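Local coordinates for protein putative glycosyl hydrolase (Bacteroides thetaiotaomicron VPI-5482, PDB 3K11) that is probably a glycoside hydrolase of family 88, its substrate not established, at residues Leu136-Thr140 with Leu169-Tyr173. Numbering follows the deposited sequence.
Sequences LQILT and LIQNY
I138 and L139, in the last turn of helix 133-139, lie opposite Y173 and N172 of helix 167-180, the CA atoms of L139 and N172 lying 7.4 Å apart. With CG anti to the backbone N (chi1 -172°), N172 extends toward the C-terminal end of the other helix, where a side-chain amide suits the carbonyls on offer: its ND2 donates to L139 O at 2.9 Å in a fairly straight bond (164°). The acceptor lies near the amide plane, but the N-H comes in from above the carbonyl plane of L139. A water takes a second N-H of ND2 and donates to both I138 O, at 2.8 Å, and L169 O, so this amide and two backbone carbonyls share one bridging molecule. It sits over the centre of the Y173 ring, 3.4 Å above one face. Replacing N172 by an alanine removes the amide, and L139 O would probably lose this donor and the bridging water one of its three partners. Beside the polar bridge, branched I138 offers two surfaces: CG2 packs tightly against L169 CD2 at 3.5 Å, while CG1 meets Y173 OH at 3.6 Å. The long tyrosine suits its place, its ring spanning the gap so that CE1 comes 3.7 Å from I138 O. At the helix end, T140 leaves helical geometry, and its OG1 joins its own backbone N in donating to L136 O. Further out, I138 rests on L114 of helix 101-128 and L169 on M154 of helix 148-160. The contact is thus helix-to-helix packing in which an asparagine side chain bonds to a last-turn carbonyl and a water bridges the two helices, consistent with the (alpha/alpha)6 barrel known for family 88.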
ATOM      1  N   LEU A 136       0.882 -41.512  18.610  1.00 26.69           N
ATOM      2  CA  LEU A 136       0.185 -41.856  17.388  1.00 29.60           C
ATOM      3  C   LEU A 136       0.603 -40.955  16.216  1.00 29.75           C
ATOM      4  O   LEU A 136       0.555 -41.368  15.053  1.00 30.81           O
ATOM      5  CB  LEU A 136      -1.344 -41.847  17.608  1.00 31.11           C
ATOM      6  CG  LEU A 136      -1.823 -42.984  18.533  1.00 31.21           C
ATOM      7  CD1 LEU A 136      -3.307 -42.834  18.712  1.00 37.30           C
ATOM      8  CD2 LEU A 136      -1.481 -44.385  18.035  1.00 37.63           C
ATOM      9  N   GLN A 137       1.041 -39.736  16.518  1.00 28.10           N
ATOM     10  CA  GLN A 137       1.490 -38.816  15.497  1.00 27.95           C
ATOM     11  C   GLN A 137       2.797 -39.356  14.903  1.00 27.50           C
ATOM     12  O   GLN A 137       2.990 -39.329  13.696  1.00 29.79           O
ATOM     13  CB  GLN A 137       1.715 -37.416  16.086  1.00 31.51           C
ATOM     14  CG  GLN A 137       2.045 -36.428  15.025  1.00 26.48           C
ATOM     15  CD  GLN A 137       2.252 -35.003  15.490  1.00 28.24           C
ATOM     16  OE1 GLN A 137       2.822 -34.762  16.560  1.00 28.32           O
ATOM     17  NE2 GLN A 137       1.857 -34.047  14.648  1.00 27.87           N
ATOM     18  N   ILE A 138       3.661 -39.853  15.779  1.00 23.87           N
ATOM     19  CA  ILE A 138       4.971 -40.381  15.395  1.00 23.12           C
ATOM     20  C   ILE A 138       4.806 -41.695  14.691  1.00 23.95           C
ATOM     21  O   ILE A 138       5.443 -41.948  13.676  1.00 25.76           O
ATOM     22  CB  ILE A 138       5.883 -40.559  16.642  1.00 23.64           C
ATOM     23  CG1 ILE A 138       6.206 -39.174  17.241  1.00 23.03           C
ATOM     24  CG2 ILE A 138       7.161 -41.356  16.299  1.00 25.17           C
ATOM     25  CD1 ILE A 138       6.630 -39.149  18.699  1.00 22.31           C
ATOM     26  N   LEU A 139       3.967 -42.571  15.238  1.00 25.75           N
ATOM     27  CA  LEU A 139       3.857 -43.945  14.722  1.00 25.00           C
ATOM     28  C   LEU A 139       2.975 -44.064  13.489  1.00 26.18           C
ATOM     29  O   LEU A 139       3.266 -44.860  12.593  1.00 26.13           O
ATOM     30  CB  LEU A 139       3.323 -44.898  15.803  1.00 25.80           C
ATOM     31  CG  LEU A 139       4.220 -45.105  17.035  1.00 25.72           C
ATOM     32  CD1 LEU A 139       3.394 -45.789  18.124  1.00 24.25           C
ATOM     33  CD2 LEU A 139       5.490 -45.874  16.677  1.00 30.10           C
ATOM     34  N   THR A 140       1.909 -43.288  13.456  1.00 26.67           N
ATOM     35  CA  THR A 140       0.933 -43.361  12.401  1.00 28.65           C
ATOM     36  C   THR A 140       0.624 -41.939  11.915  1.00 28.34           C
ATOM     37  O   THR A 140      -0.469 -41.437  12.112  1.00 27.81           O
ATOM     38  CB  THR A 140      -0.359 -44.072  12.878  1.00 30.06           C
ATOM     39  OG1 THR A 140      -0.835 -43.429  14.080  1.00 34.80           O
ATOM     40  CG2 THR A 140      -0.094 -45.535  13.172  1.00 24.70           C
ATOM     41  N   LEU A 169      12.452 -44.650  12.638  1.00 25.08           N
ATOM     42  CA  LEU A 169      11.539 -43.504  12.610  1.00 23.75           C
ATOM     43  C   LEU A 169      11.568 -42.817  11.250  1.00 23.68           C
ATOM     44  O   LEU A 169      10.527 -42.436  10.735  1.00 23.75           O
ATOM     45  CB  LEU A 169      11.877 -42.495  13.721  1.00 25.66           C
ATOM     46  CG  LEU A 169      11.636 -43.000  15.156  1.00 28.21           C
ATOM     47  CD1 LEU A 169      12.381 -42.159  16.159  1.00 25.60           C
ATOM     48  CD2 LEU A 169      10.150 -42.942  15.409  1.00 32.29           C
ATOM     49  N   ILE A 170      12.767 -42.632  10.701  1.00 23.38           N
ATOM     50  CA  ILE A 170      12.949 -42.026   9.381  1.00 22.48           C
ATOM     51  C   ILE A 170      12.219 -42.852   8.329  1.00 24.76           C
ATOM     52  O   ILE A 170      11.463 -42.317   7.512  1.00 25.62           O
ATOM     53  CB  ILE A 170      14.439 -41.883   8.984  1.00 22.42           C
ATOM     54  CG1 ILE A 170      15.149 -40.836   9.824  1.00 23.80           C
ATOM     55  CG2 ILE A 170      14.607 -41.600   7.487  1.00 23.39           C
ATOM     56  CD1 ILE A 170      16.677 -40.885   9.692  1.00 21.94           C
ATOM     57  N   GLN A 171      12.403 -44.160   8.337  1.00 24.66           N
ATOM     58  CA  GLN A 171      11.730 -44.976   7.299  1.00 24.74           C
ATOM     59  C   GLN A 171      10.217 -44.895   7.411  1.00 24.34           C
ATOM     60  O   GLN A 171       9.509 -44.817   6.386  1.00 24.15           O
ATOM     61  CB  GLN A 171      12.179 -46.440   7.347  1.00 23.19           C
ATOM     62  CG  GLN A 171      13.701 -46.667   7.098  1.00 26.89           C
ATOM     63  CD  GLN A 171      14.170 -46.231   5.752  1.00 26.99           C
ATOM     64  OE1 GLN A 171      13.393 -46.183   4.800  1.00 30.93           O
ATOM     65  NE2 GLN A 171      15.451 -45.863   5.651  1.00 28.23           N
ATOM     66  N   ASN A 172       9.706 -44.885   8.637  1.00 23.46           N
ATOM     67  CA  ASN A 172       8.256 -44.807   8.848  1.00 24.44           C
ATOM     68  C   ASN A 172       7.698 -43.470   8.366  1.00 26.64           C
ATOM     69  O   ASN A 172       6.691 -43.393   7.704  1.00 25.56           O
ATOM     70  CB  ASN A 172       7.950 -44.985  10.334  1.00 26.92           C
ATOM     71  CG  ASN A 172       6.471 -45.101  10.627  1.00 28.19           C
ATOM     72  OD1 ASN A 172       5.798 -45.932  10.038  1.00 28.45           O
ATOM     73  ND2 ASN A 172       5.967 -44.293  11.558  1.00 26.00           N
ATOM     74  N   TYR A 173       8.343 -42.399   8.777  1.00 24.58           N
ATOM     75  CA  TYR A 173       7.930 -41.075   8.365  1.00 23.23           C
ATOM     76  C   TYR A 173       7.986 -40.934   6.855  1.00 25.23           C
ATOM     77  O   TYR A 173       7.041 -40.451   6.201  1.00 23.11           O
ATOM     78  CB  TYR A 173       8.858 -40.053   8.981  1.00 24.11           C
ATOM     79  CG  TYR A 173       8.573 -39.624  10.417  1.00 24.28           C
ATOM     80  CD1 TYR A 173       7.285 -39.402  10.878  1.00 22.62           C
ATOM     81  CD2 TYR A 173       9.627 -39.321  11.268  1.00 28.33           C
ATOM     82  CE1 TYR A 173       7.058 -38.933  12.181  1.00 24.89           C
ATOM     83  CE2 TYR A 173       9.422 -38.883  12.545  1.00 27.29           C
ATOM     84  CZ  TYR A 173       8.138 -38.686  13.006  1.00 25.59           C
ATOM     85  OH  TYR A 173       7.958 -38.174  14.287  1.00 28.03           O
TER
HETATM   86  O   HOH W   1       8.023 -42.411  12.591  1.00 25.29           O